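Local coordinates for ApaG protein (Pseudomonas aeruginosa, PDB 3NRF) that is of unknown function but, as a small all-beta member of the DUF4354 family with a signal sequence, is probably exported from the cytoplasm, at residues A6-A11 with V36-S41; H25-A30 with A92-S97; K32-N37 with S79-A84; V51-A56 with L98-D103. One frame throughout, in Å; residues are numbered along the deposited sequence.

Contact 1. Residues A6-A11 with V36-S41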
loop_
_atom_site.group_PDB
_atom_site.type_symbol
_atom_site.label_atom_id
_atom_site.label_comp_id
_atom_site.label_asym_id
_atom_site.label_seq_id
_atom_site.Cartn_x
_atom_site.Cartn_y
_atom_site.Cartn_z
ATOM N N ALA B 6 -29.811 -14.324 5.045
ATOM C CA ALA B 6 -29.081 -14.050 3.816
ATOM C C ALA B 6 -27.588 -14.398 3.932
ATOM O O ALA B 6 -27.053 -14.759 4.998
ATOM C CB ALA B 6 -29.242 -12.597 3.452
ATOM N N VAL B 7 -26.914 -14.293 2.804
ATOM C CA VAL B 7 -25.490 -14.573 2.746
ATOM C C VAL B 7 -24.695 -13.324 3.134
ATOM O O VAL B 7 -24.920 -12.202 2.646
ATOM C CB VAL B 7 -25.089 -15.129 1.355
ATOM C CG1 VAL B 7 -23.560 -15.346 1.233
ATOM C CG2 VAL B 7 -25.851 -16.446 1.077
HETATM N N MSE B 8 -23.754 -13.539 4.036
HETATM C CA MSE B 8 -22.855 -12.491 4.489
HETATM C C MSE B 8 -21.604 -12.581 3.627
HETATM O O MSE B 8 -21.062 -13.674 3.361
HETATM C CB MSE B 8 -22.498 -12.685 5.928
HETATM C CG MSE B 8 -23.681 -12.854 6.776
HETATM SE SE MSE B 8 -23.220 -12.930 8.657
HETATM C CE MSE B 8 -22.203 -11.317 8.800
ATOM N N VAL B 9 -21.152 -11.432 3.157
ATOM C CA VAL B 9 -20.001 -11.333 2.320
ATOM C C VAL B 9 -18.902 -10.546 2.998
ATOM O O VAL B 9 -19.024 -9.336 3.221
ATOM C CB VAL B 9 -20.327 -10.582 0.973
ATOM C CG1 VAL B 9 -19.127 -10.549 0.061
ATOM C CG2 VAL B 9 -21.523 -11.288 0.292
ATOM N N PHE B 10 -17.804 -11.230 3.287
ATOM C CA PHE B 10 -16.650 -10.619 3.937
ATOM C C PHE B 10 -15.573 -10.499 2.924
ATOM O O PHE B 10 -15.276 -11.462 2.223
ATOM C CB PHE B 10 -16.139 -11.503 5.095
ATOM C CG PHE B 10 -17.122 -11.706 6.208
ATOM C CD1 PHE B 10 -18.109 -12.663 6.138
ATOM C CD2 PHE B 10 -17.024 -10.927 7.370
ATOM C CE1 PHE B 10 -18.988 -12.837 7.200
ATOM C CE2 PHE B 10 -17.882 -11.095 8.408
ATOM C CZ PHE B 10 -18.876 -12.045 8.325
ATOM N N ALA B 11 -14.928 -9.358 2.854
ATOM C CA ALA B 11 -13.879 -9.147 1.884
ATOM C C ALA B 11 -12.708 -8.392 2.425
ATOM O O ALA B 11 -12.873 -7.481 3.224
ATOM C CB ALA B 11 -14.437 -8.431 0.640
ATOM N N VAL B 36 -20.709 -16.495 3.852
ATOM C CA VAL B 36 -21.220 -17.203 5.017
ATOM C C VAL B 36 -22.754 -17.219 5.005
ATOM O O VAL B 36 -23.383 -16.161 5.076
ATOM C CB VAL B 36 -20.750 -16.547 6.360
ATOM C CG1 VAL B 36 -21.295 -17.331 7.577
ATOM C CG2 VAL B 36 -19.218 -16.453 6.419
ATOM N N ASN B 37 -23.358 -18.413 4.911
ATOM C CA ASN B 37 -24.821 -18.537 4.923
ATOM C C ASN B 37 -25.271 -18.534 6.356
ATOM O O ASN B 37 -25.181 -19.562 7.040
ATOM C CB ASN B 37 -25.330 -19.791 4.173
ATOM C CG ASN B 37 -26.876 -19.951 4.216
ATOM O OD1 ASN B 37 -27.579 -19.171 4.842
ATOM N ND2 ASN B 37 -27.387 -20.981 3.552
ATOM N N ALA B 38 -25.755 -17.376 6.815
ATOM C CA ALA B 38 -26.215 -17.203 8.199
ATOM C C ALA B 38 -27.607 -17.792 8.464
ATOM O O ALA B 38 -27.967 -18.049 9.615
ATOM C CB ALA B 38 -26.206 -15.711 8.556
ATOM N N ALA B 39 -28.384 -17.992 7.400
ATOM C CA ALA B 39 -29.752 -18.520 7.504
ATOM C C ALA B 39 -29.837 -19.984 7.916
ATOM O O ALA B 39 -28.836 -20.713 7.923
ATOM C CB ALA B 39 -30.492 -18.316 6.168
ATOM N N LYS B 40 -31.053 -20.403 8.260
ATOM C CA LYS B 40 -31.320 -21.780 8.654
ATOM C C LYS B 40 -31.713 -22.662 7.470
ATOM O O LYS B 40 -31.995 -23.844 7.653
ATOM C CB LYS B 40 -32.395 -21.844 9.753
ATOM C CG LYS B 40 -31.925 -21.439 11.159
ATOM C CD LYS B 40 -30.759 -22.322 11.641
ATOM C CE LYS B 40 -30.493 -22.201 13.153
ATOM N NZ LYS B 40 -31.597 -22.767 13.998
ATOM N N SER B 41 -31.736 -22.097 6.267
ATOM C CA SER B 41 -32.029 -22.882 5.065
ATOM C C SER B 41 -30.961 -22.704 3.987
ATOM O O SER B 41 -30.205 -21.748 3.998
ATOM C CB SER B 41 -33.385 -22.495 4.491
ATOM O OG SER B 41 -33.391 -21.140 4.129
#
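Val36 loses more surface here than any other residue, and it sits opposite Met8 (built as selenomethionine) in an antiparallel hydrogen-bonded pair. Met8 N reaches Val36 O at 2.8 Å with a nearly straight N-H...O of 177°, and Val36 N returns the bond to Met8 O at 2.9 Å. Both side chains leave on the same face, CB to CB 4.3 Å. Val36 CG2, anti to its own carbonyl carbon, comes obliquely against the ring of Phe10, 3.7 Å from CE1. With chi2 extended (-174°), Met8 SE lies 4.1 Å from Ala38 CB, beyond the last bridge. Ala6 contributes through its backbone: Ala6 O takes a weak bond from Ala38 N as the strands part. Here the chain turns, and Asn37 holds the turn on the other face, with ND2 bonding Ser41 O at 3.0 Å and also Leu74 O. Residues 8-11 pair along their other edge with a strand of the second subunit, carrying the sheet across the interface. Within the chain, this is the open end of a long beta hairpin, strands 7-21 and 24-37.

Contact 2. Residues H25-A30 with A92-S97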
loop_
_atom_site.group_PDB
_atom_site.type_symbol
_atom_site.label_atom_id
_atom_site.label_comp_id
_atom_site.label_asym_id
_atom_site.label_seq_id
_atom_site.Cartn_x
_atom_site.Cartn_y
_atom_site.Cartn_z
ATOM N N HIS B 25 -6.449 -2.107 -22.113
ATOM C CA HIS B 25 -5.701 -1.943 -20.880
ATOM C C HIS B 25 -6.689 -1.927 -19.724
ATOM O O HIS B 25 -7.746 -1.281 -19.810
ATOM C CB HIS B 25 -4.962 -0.597 -20.883
ATOM C CG HIS B 25 -4.219 -0.327 -22.142
ATOM N ND1 HIS B 25 -3.200 -1.136 -22.591
ATOM C CD2 HIS B 25 -4.354 0.649 -23.073
ATOM C CE1 HIS B 25 -2.768 -0.704 -23.767
ATOM N NE2 HIS B 25 -3.420 0.413 -24.057
ATOM N N PHE B 26 -6.354 -2.592 -18.614
ATOM C CA PHE B 26 -7.178 -2.453 -17.428
ATOM C C PHE B 26 -6.375 -2.654 -16.146
ATOM O O PHE B 26 -5.328 -3.261 -16.154
ATOM C CB PHE B 26 -8.455 -3.296 -17.487
ATOM C CG PHE B 26 -8.266 -4.761 -17.549
ATOM C CD1 PHE B 26 -8.178 -5.525 -16.402
ATOM C CD2 PHE B 26 -8.336 -5.439 -18.784
ATOM C CE1 PHE B 26 -8.061 -6.916 -16.479
ATOM C CE2 PHE B 26 -8.237 -6.818 -18.849
ATOM C CZ PHE B 26 -8.080 -7.565 -17.692
ATOM N N ARG B 27 -6.868 -2.026 -15.093
ATOM C CA ARG B 27 -6.303 -2.132 -13.749
ATOM C C ARG B 27 -7.101 -3.168 -12.990
ATOM O O ARG B 27 -8.322 -3.339 -13.261
ATOM C CB ARG B 27 -6.364 -0.799 -13.024
ATOM C CG ARG B 27 -5.301 0.178 -13.416
ATOM C CD ARG B 27 -5.439 0.735 -14.842
ATOM N NE ARG B 27 -4.448 1.789 -15.071
ATOM C CZ ARG B 27 -4.349 2.501 -16.193
ATOM N NH1 ARG B 27 -5.207 2.259 -17.184
ATOM N NH2 ARG B 27 -3.411 3.419 -16.296
ATOM N N THR B 28 -6.433 -3.906 -12.102
ATOM C CA THR B 28 -7.083 -4.963 -11.339
ATOM C C THR B 28 -6.936 -4.751 -9.845
ATOM O O THR B 28 -5.931 -4.204 -9.389
ATOM C CB THR B 28 -6.533 -6.353 -11.670
ATOM O OG1 THR B 28 -5.124 -6.380 -11.379
ATOM C CG2 THR B 28 -6.774 -6.690 -13.157
ATOM N N GLN B 29 -7.979 -5.114 -9.102
ATOM C CA GLN B 29 -7.953 -5.083 -7.634
ATOM C C GLN B 29 -8.439 -6.444 -7.136
ATOM O O GLN B 29 -9.573 -6.842 -7.394
ATOM C CB GLN B 29 -8.859 -3.985 -7.062
ATOM C CG GLN B 29 -8.936 -4.009 -5.531
ATOM C CD GLN B 29 -7.614 -3.690 -4.870
ATOM O OE1 GLN B 29 -7.074 -2.592 -5.025
ATOM N NE2 GLN B 29 -7.091 -4.674 -4.119
ATOM N N ALA B 30 -7.590 -7.156 -6.385
ATOM C CA ALA B 30 -7.939 -8.436 -5.840
ATOM C C ALA B 30 -8.501 -8.290 -4.453
ATOM O O ALA B 30 -8.172 -7.341 -3.761
ATOM C CB ALA B 30 -6.699 -9.371 -5.790
ATOM N N ALA B 92 -10.240 3.483 -11.329
ATOM C CA ALA B 92 -11.443 3.531 -10.444
ATOM C C ALA B 92 -11.621 2.309 -9.568
ATOM O O ALA B 92 -12.121 2.447 -8.417
ATOM C CB ALA B 92 -12.715 3.788 -11.244
ATOM N N VAL B 93 -11.189 1.143 -10.045
ATOM C CA VAL B 93 -11.346 -0.053 -9.241
ATOM C C VAL B 93 -10.589 0.017 -7.933
ATOM O O VAL B 93 -10.919 -0.690 -6.982
ATOM C CB VAL B 93 -11.023 -1.313 -10.026
ATOM C CG1 VAL B 93 -9.474 -1.437 -10.267
ATOM C CG2 VAL B 93 -11.572 -2.545 -9.379
ATOM N N TYR B 94 -9.548 0.862 -7.877
ATOM C CA TYR B 94 -8.797 1.013 -6.636
ATOM C C TYR B 94 -9.585 1.655 -5.552
ATOM O O TYR B 94 -9.217 1.508 -4.340
ATOM C CB TYR B 94 -7.503 1.768 -6.926
ATOM C CG TYR B 94 -6.638 0.971 -7.869
ATOM C CD1 TYR B 94 -6.563 -0.426 -7.812
ATOM C CD2 TYR B 94 -5.833 1.596 -8.810
ATOM C CE1 TYR B 94 -5.821 -1.139 -8.669
ATOM C CE2 TYR B 94 -5.007 0.854 -9.657
ATOM C CZ TYR B 94 -5.005 -0.529 -9.593
ATOM O OH TYR B 94 -4.153 -1.202 -10.475
ATOM N N GLY B 95 -10.642 2.357 -5.960
ATOM C CA GLY B 95 -11.610 2.956 -5.052
ATOM C C GLY B 95 -12.752 2.011 -4.659
ATOM O O GLY B 95 -13.670 2.461 -3.967
ATOM N N ALA B 96 -12.727 0.760 -5.136
ATOM C CA ALA B 96 -13.747 -0.257 -4.750
ATOM C C ALA B 96 -13.546 -0.499 -3.240
ATOM O O ALA B 96 -12.439 -0.814 -2.793
ATOM C CB ALA B 96 -13.584 -1.515 -5.504
ATOM N N SER B 97 -14.607 -0.366 -2.485
ATOM C CA SER B 97 -14.528 -0.440 -1.036
ATOM C C SER B 97 -15.616 -1.333 -0.453
ATOM O O SER B 97 -15.851 -1.366 0.741
ATOM C CB SER B 97 -14.621 0.958 -0.451
ATOM O OG SER B 97 -15.841 1.622 -0.770
#
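Chi1 of Tyr94 (-63°) sets off the ring beside its backbone N, anti to the carbonyl carbon; Gln29 CG is anti to its own N, and a bend at chi2 (65°) then places CD. The contact joins a one-turn 3-10 segment, residues 92-95, and the hairpin strand 24-37, against which that turn lies on the way from strand 79-88 to strand 98-102. Val93 plugs in beside the tyrosine: its CG2 meets Gln29 CB at 3.8 Å and its CG1 sits 3.7 Å from Arg27 O. The Tyr94 and Arg27 side chains cross at about a right angle, with Tyr94 OH 3.4 Å from Arg27 CB and the ring plane 79° from that of the guanidinium, which reaches Glu89 O and Ser97 of the third subunit. Tyr94 OH itself bonds Gly17 O on the neighbouring strand 7-21. The amide of Gln29 is fixed from several directions: NE2 donates to Ala30 O at 2.9 Å, almost in the amide plane, and to Gly14 O, while OE1 takes Lys16 NZ. That same OE1 approaches the ring obliquely, 3.6 Å from Tyr94 CD1. At the ring edge, near its plane, Thr28 O comes within 3.2 Å of Tyr94 CE1.

Contact 3. Residues K32-N37 with S79-A84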
loop_
_atom_site.group_PDB
_atom_site.type_symbol
_atom_site.label_atom_id
_atom_site.label_comp_id
_atom_site.label_asym_id
_atom_site.label_seq_id
_atom_site.Cartn_x
_atom_site.Cartn_y
_atom_site.Cartn_z
ATOM N N LYS B 32 -9.734 -11.087 -1.088
ATOM C CA LYS B 32 -10.085 -12.406 -0.552
ATOM C C LYS B 32 -11.504 -12.243 -0.008
ATOM O O LYS B 32 -11.767 -11.264 0.710
ATOM C CB LYS B 32 -9.137 -12.791 0.561
ATOM C CG LYS B 32 -9.426 -14.158 1.186
ATOM C CD LYS B 32 -8.931 -15.287 0.365
ATOM C CE LYS B 32 -7.382 -15.402 0.442
ATOM N NZ LYS B 32 -6.919 -16.405 -0.563
ATOM N N VAL B 33 -12.408 -13.150 -0.386
ATOM C CA VAL B 33 -13.808 -13.087 -0.066
ATOM C C VAL B 33 -14.250 -14.373 0.644
ATOM O O VAL B 33 -13.885 -15.474 0.212
ATOM C CB VAL B 33 -14.660 -12.929 -1.371
ATOM C CG1 VAL B 33 -16.137 -12.864 -1.056
ATOM C CG2 VAL B 33 -14.212 -11.693 -2.162
ATOM N N ARG B 34 -15.090 -14.232 1.660
ATOM C CA ARG B 34 -15.703 -15.379 2.343
ATOM C C ARG B 34 -17.208 -15.184 2.306
ATOM O O ARG B 34 -17.704 -14.126 2.688
ATOM C CB ARG B 34 -15.258 -15.507 3.800
ATOM C CG ARG B 34 -15.895 -16.739 4.479
ATOM C CD ARG B 34 -15.406 -16.965 5.894
ATOM N NE ARG B 34 -13.952 -17.094 5.948
ATOM C CZ ARG B 34 -13.269 -17.285 7.085
ATOM N NH1 ARG B 34 -13.916 -17.316 8.237
ATOM N NH2 ARG B 34 -11.946 -17.396 7.068
ATOM N N LEU B 35 -17.943 -16.186 1.843
ATOM C CA LEU B 35 -19.388 -16.131 1.844
ATOM C C LEU B 35 -19.837 -17.026 2.980
ATOM O O LEU B 35 -19.374 -18.167 3.049
ATOM C CB LEU B 35 -19.961 -16.660 0.537
ATOM C CG LEU B 35 -19.406 -15.986 -0.709
ATOM C CD1 LEU B 35 -20.019 -16.681 -1.910
ATOM C CD2 LEU B 35 -19.702 -14.459 -0.708
ATOM N N VAL B 36 -20.709 -16.495 3.852
ATOM C CA VAL B 36 -21.220 -17.203 5.017
ATOM C C VAL B 36 -22.754 -17.219 5.005
ATOM O O VAL B 36 -23.383 -16.161 5.076
ATOM C CB VAL B 36 -20.750 -16.547 6.360
ATOM C CG1 VAL B 36 -21.295 -17.331 7.577
ATOM C CG2 VAL B 36 -19.218 -16.453 6.419
ATOM N N ASN B 37 -23.358 -18.413 4.911
ATOM C CA ASN B 37 -24.821 -18.537 4.923
ATOM C C ASN B 37 -25.271 -18.534 6.356
ATOM O O ASN B 37 -25.181 -19.562 7.040
ATOM C CB ASN B 37 -25.330 -19.791 4.173
ATOM C CG ASN B 37 -26.876 -19.951 4.216
ATOM O OD1 ASN B 37 -27.579 -19.171 4.842
ATOM N ND2 ASN B 37 -27.387 -20.981 3.552
ATOM N N SER B 79 -19.780 -21.951 5.039
ATOM C CA SER B 79 -18.930 -20.904 4.478
ATOM C C SER B 79 -18.042 -21.446 3.360
ATOM O O SER B 79 -17.638 -22.628 3.414
ATOM C CB SER B 79 -17.990 -20.367 5.569
ATOM O OG SER B 79 -18.690 -19.957 6.736
ATOM N N VAL B 80 -17.738 -20.599 2.381
ATOM C CA VAL B 80 -16.803 -20.873 1.334
ATOM C C VAL B 80 -15.939 -19.607 1.229
ATOM O O VAL B 80 -16.359 -18.501 1.600
ATOM C CB VAL B 80 -17.470 -21.269 -0.015
ATOM C CG1 VAL B 80 -18.287 -22.579 0.134
ATOM C CG2 VAL B 80 -18.357 -20.138 -0.551
ATOM N N GLU B 81 -14.751 -19.742 0.679
ATOM C CA GLU B 81 -13.836 -18.629 0.586
ATOM C C GLU B 81 -12.870 -18.804 -0.556
ATOM O O GLU B 81 -12.565 -19.926 -0.983
ATOM C CB GLU B 81 -13.107 -18.454 1.918
ATOM C CG GLU B 81 -11.914 -17.527 1.920
ATOM C CD GLU B 81 -11.174 -17.503 3.252
ATOM O OE1 GLU B 81 -11.706 -16.948 4.257
ATOM O OE2 GLU B 81 -10.022 -18.015 3.268
ATOM N N GLY B 82 -12.427 -17.683 -1.110
ATOM C CA GLY B 82 -11.458 -17.664 -2.204
ATOM C C GLY B 82 -11.138 -16.247 -2.639
ATOM O O GLY B 82 -11.614 -15.285 -2.059
ATOM N N ASP B 83 -10.330 -16.119 -3.669
ATOM C CA ASP B 83 -9.984 -14.816 -4.246
ATOM C C ASP B 83 -10.859 -14.437 -5.418
ATOM O O ASP B 83 -11.365 -15.297 -6.142
ATOM C CB ASP B 83 -8.542 -14.826 -4.691
ATOM C CG ASP B 83 -7.614 -15.099 -3.514
ATOM O OD1 ASP B 83 -7.628 -14.291 -2.566
ATOM O OD2 ASP B 83 -6.916 -16.128 -3.517
ATOM N N ALA B 84 -11.063 -13.136 -5.564
ATOM C CA ALA B 84 -11.875 -12.574 -6.640
ATOM C C ALA B 84 -11.153 -11.335 -7.129
ATOM O O ALA B 84 -10.645 -10.536 -6.300
ATOM C CB ALA B 84 -13.263 -12.210 -6.122
#
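Val33 and Leu35 carry the backbone pairing, each facing a partner, Gly82 and Val80, in an antiparallel hydrogen-bonded pair; the two strand segments run 167° apart. Val33 N to Gly82 O and Leu35 N to Val80 O are both 2.8 Å, and return bonds from Gly82 N and Val80 N complete four. Between and beside these pairs the CA-H groups of Lys32, Arg34, Ser79 and Glu81 point at carbonyl oxygens across the gap, with Ser79 CA 3.1 Å from Leu35 O. Salt bridges line one face. In the Glu81 conformer described, one of two modelled, Arg34 approaches side-on: NE and NH2 both converge on Glu81 OE1, at 2.8 Å and 2.9 Å; that oxygen lies in the guanidinium plane, while both nitrogens come from the same face of the carboxylate plane. Lys32, bent at chi2 and chi3, folds over Asp83, and NZ stands 3.0 Å from both Asp83 OD1 and OD2 in weak bonds. Apolar contacts occupy the other face: Leu35 CB touches Val80 CG2 at 4.0 Å, and Val33 CG2 meets Ala84 CB at 4.1 Å. Leu69 also packs on Val33 and Leu35, as does Val9 of strand 7-21. The pair is thus two-sided: the charged groups on the outer face probably offset one another's charge, while Val33, Leu35 and Ala84 join the hydrophobic interior, with Val80 at its margin.

Contact 4. Residues V51-A56 with L98-D103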
loop_
_atom_site.group_PDB
_atom_site.type_symbol
_atom_site.label_atom_id
_atom_site.label_comp_id
_atom_site.label_asym_id
_atom_site.label_seq_id
_atom_site.Cartn_x
_atom_site.Cartn_y
_atom_site.Cartn_z
ATOM N N VAL B 51 -19.980 -8.538 -6.944
ATOM C CA VAL B 51 -19.662 -7.234 -7.509
ATOM C C VAL B 51 -18.923 -6.362 -6.526
ATOM O O VAL B 51 -19.191 -6.385 -5.343
ATOM C CB VAL B 51 -20.906 -6.504 -8.027
ATOM C CG1 VAL B 51 -21.457 -7.252 -9.193
ATOM C CG2 VAL B 51 -21.936 -6.337 -6.936
ATOM N N ALA B 52 -17.958 -5.624 -7.039
ATOM C CA ALA B 52 -17.220 -4.653 -6.243
ATOM C C ALA B 52 -17.813 -3.299 -6.564
ATOM O O ALA B 52 -18.157 -3.028 -7.723
ATOM C CB ALA B 52 -15.705 -4.709 -6.532
ATOM N N GLN B 53 -17.847 -2.403 -5.585
ATOM C CA GLN B 53 -18.509 -1.137 -5.746
ATOM C C GLN B 53 -17.763 -0.033 -4.994
ATOM O O GLN B 53 -17.196 -0.289 -3.913
ATOM C CB GLN B 53 -19.919 -1.294 -5.182
ATOM C CG GLN B 53 -20.874 -0.200 -5.569
ATOM C CD GLN B 53 -22.274 -0.431 -5.020
ATOM O OE1 GLN B 53 -22.451 -0.911 -3.900
ATOM N NE2 GLN B 53 -23.266 -0.112 -5.827
ATOM N N SER B 54 -17.803 1.173 -5.541
ATOM C CA SER B 54 -17.274 2.315 -4.828
ATOM C C SER B 54 -18.422 3.021 -4.099
ATOM O O SER B 54 -19.626 2.716 -4.255
ATOM C CB SER B 54 -16.655 3.285 -5.839
ATOM O OG SER B 54 -17.627 3.865 -6.647
ATOM N N ALA B 55 -18.046 3.979 -3.269
ATOM C CA ALA B 55 -18.995 4.827 -2.548
ATOM C C ALA B 55 -20.006 5.532 -3.444
ATOM O O ALA B 55 -21.182 5.715 -3.070
ATOM C CB ALA B 55 -18.217 5.873 -1.751
ATOM N N ALA B 56 -19.568 5.940 -4.624
ATOM C CA ALA B 56 -20.430 6.599 -5.556
ATOM C C ALA B 56 -21.428 5.683 -6.248
ATOM O O ALA B 56 -22.207 6.156 -7.063
ATOM C CB ALA B 56 -19.600 7.322 -6.619
ATOM N N LEU B 98 -16.284 -2.068 -1.321
ATOM C CA LEU B 98 -17.377 -2.965 -0.933
ATOM C C LEU B 98 -17.456 -4.095 -1.928
ATOM O O LEU B 98 -17.345 -3.843 -3.134
ATOM C CB LEU B 98 -18.701 -2.205 -0.904
ATOM C CG LEU B 98 -19.910 -2.978 -0.419
ATOM C CD1 LEU B 98 -19.735 -3.443 1.037
ATOM C CD2 LEU B 98 -21.133 -2.079 -0.580
ATOM N N VAL B 99 -17.578 -5.320 -1.440
ATOM C CA VAL B 99 -17.894 -6.496 -2.238
ATOM C C VAL B 99 -19.266 -6.966 -1.742
ATOM O O VAL B 99 -19.531 -7.161 -0.537
ATOM C CB VAL B 99 -16.842 -7.611 -2.169
ATOM C CG1 VAL B 99 -17.245 -8.755 -3.041
ATOM C CG2 VAL B 99 -15.498 -7.035 -2.633
ATOM N N ARG B 100 -20.164 -7.149 -2.686
ATOM C CA ARG B 100 -21.505 -7.589 -2.362
ATOM C C ARG B 100 -22.047 -8.535 -3.427
ATOM O O ARG B 100 -21.424 -8.760 -4.488
ATOM C CB ARG B 100 -22.448 -6.379 -2.107
ATOM C CG ARG B 100 -22.502 -5.272 -3.162
ATOM C CD ARG B 100 -23.508 -4.155 -2.741
ATOM N NE ARG B 100 -24.876 -4.651 -2.701
ATOM C CZ ARG B 100 -25.935 -4.031 -2.161
ATOM N NH1 ARG B 100 -25.824 -2.847 -1.547
ATOM N NH2 ARG B 100 -27.119 -4.630 -2.221
ATOM N N LEU B 101 -23.195 -9.109 -3.124
ATOM C CA LEU B 101 -23.864 -9.987 -4.068
ATOM C C LEU B 101 -24.890 -9.149 -4.865
ATOM O O LEU B 101 -25.423 -8.148 -4.367
ATOM C CB LEU B 101 -24.539 -11.118 -3.352
ATOM C CG LEU B 101 -23.647 -12.254 -2.854
ATOM C CD1 LEU B 101 -24.491 -13.135 -1.948
ATOM C CD2 LEU B 101 -23.060 -13.100 -4.003
ATOM N N SER B 102 -25.106 -9.556 -6.121
ATOM C CA SER B 102 -26.047 -8.902 -7.026
ATOM C C SER B 102 -26.658 -9.991 -7.893
ATOM O O SER B 102 -26.062 -11.062 -8.093
ATOM C CB SER B 102 -25.332 -7.930 -7.955
ATOM O OG SER B 102 -26.269 -7.363 -8.887
ATOM N N ASP B 103 -27.823 -9.698 -8.439
ATOM C CA ASP B 103 -28.421 -10.564 -9.433
ATOM C C ASP B 103 -28.313 -9.926 -10.831
ATOM O O ASP B 103 -28.922 -10.416 -11.794
ATOM C CB ASP B 103 -29.865 -10.925 -9.090
ATOM C CG ASP B 103 -30.836 -9.739 -9.189
ATOM O OD1 ASP B 103 -30.342 -8.581 -9.273
ATOM O OD2 ASP B 103 -32.049 -10.004 -9.192
HETATM O O HOH W 1 -24.553 -0.836 -2.075
#
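Val51 opens the pairing with Arg100, exchanging two backbone bonds of 2.9 Å: Val51 N to Arg100 O and Arg100 N to Val51 O. In the Val51 conformer described, CG2 sits between its backbone N and carbonyl carbon, where it leans on Arg100 CG at 4.0 Å and on Ser102 CB at 3.9 Å. Ser102 OG bonds Arg104 N. Ala52 comes next, opposite Val99 in a non-hydrogen-bonded pair, with its CA-H directed at Leu98 O, 3.2 Å away. Both side chains face inward, where Val99 meets Val9 and Ala11 of strand 7-21. Gln53 N holds Leu98 O at 2.9 Å, while the bond back from Leu98 N is weak. The Gln53 side chain, extended beyond CG, runs beside Leu98 in the same direction, and OE1 lies 3.8 Å from Leu98 CD2. Gln53 OE1 also nears Arg100 CD at 3.6 Å, the amide plane standing 85° from the guanidinium. A water donates to OE1; its link to Arg100 NH1 is too short to trust, and both residues have second conformers. Arg100 NH2 makes a salt bridge with Asp23 of the second subunit. The chemistry suggests a division of labour: the backbone joins the strands, the Ala52-Val99 face is apolar, and the face of Val51, Gln53, Leu98 and Arg100 mixes aliphatic and polar groups, some modelled in two conformers, and turns partly to a neighbouring subunit.

Contacts 1, 3 and 4 are strand pairings of one antiparallel sheet, whereas contact 2 sets a 3-10 turn on it through the side chains of Val93 and Tyr94. Strand 24-37 serves three of them: contacts 1 and 3 share Val36 and Asn37, and contact 2 uses its far end, so contacts 1 and 2 lie about 25 Å apart, centre to centre. Contacts 1 and 4 involve the two outermost strands, yet their apolar faces meet, Val7 and Val9 against Leu101, as in a beta sandwich. Contact 2 is buried; the others are partly so. Salt bridges within the chain mark contact 3, which touches no other chain of the assembly, whereas contacts 1, 2 and 4 do.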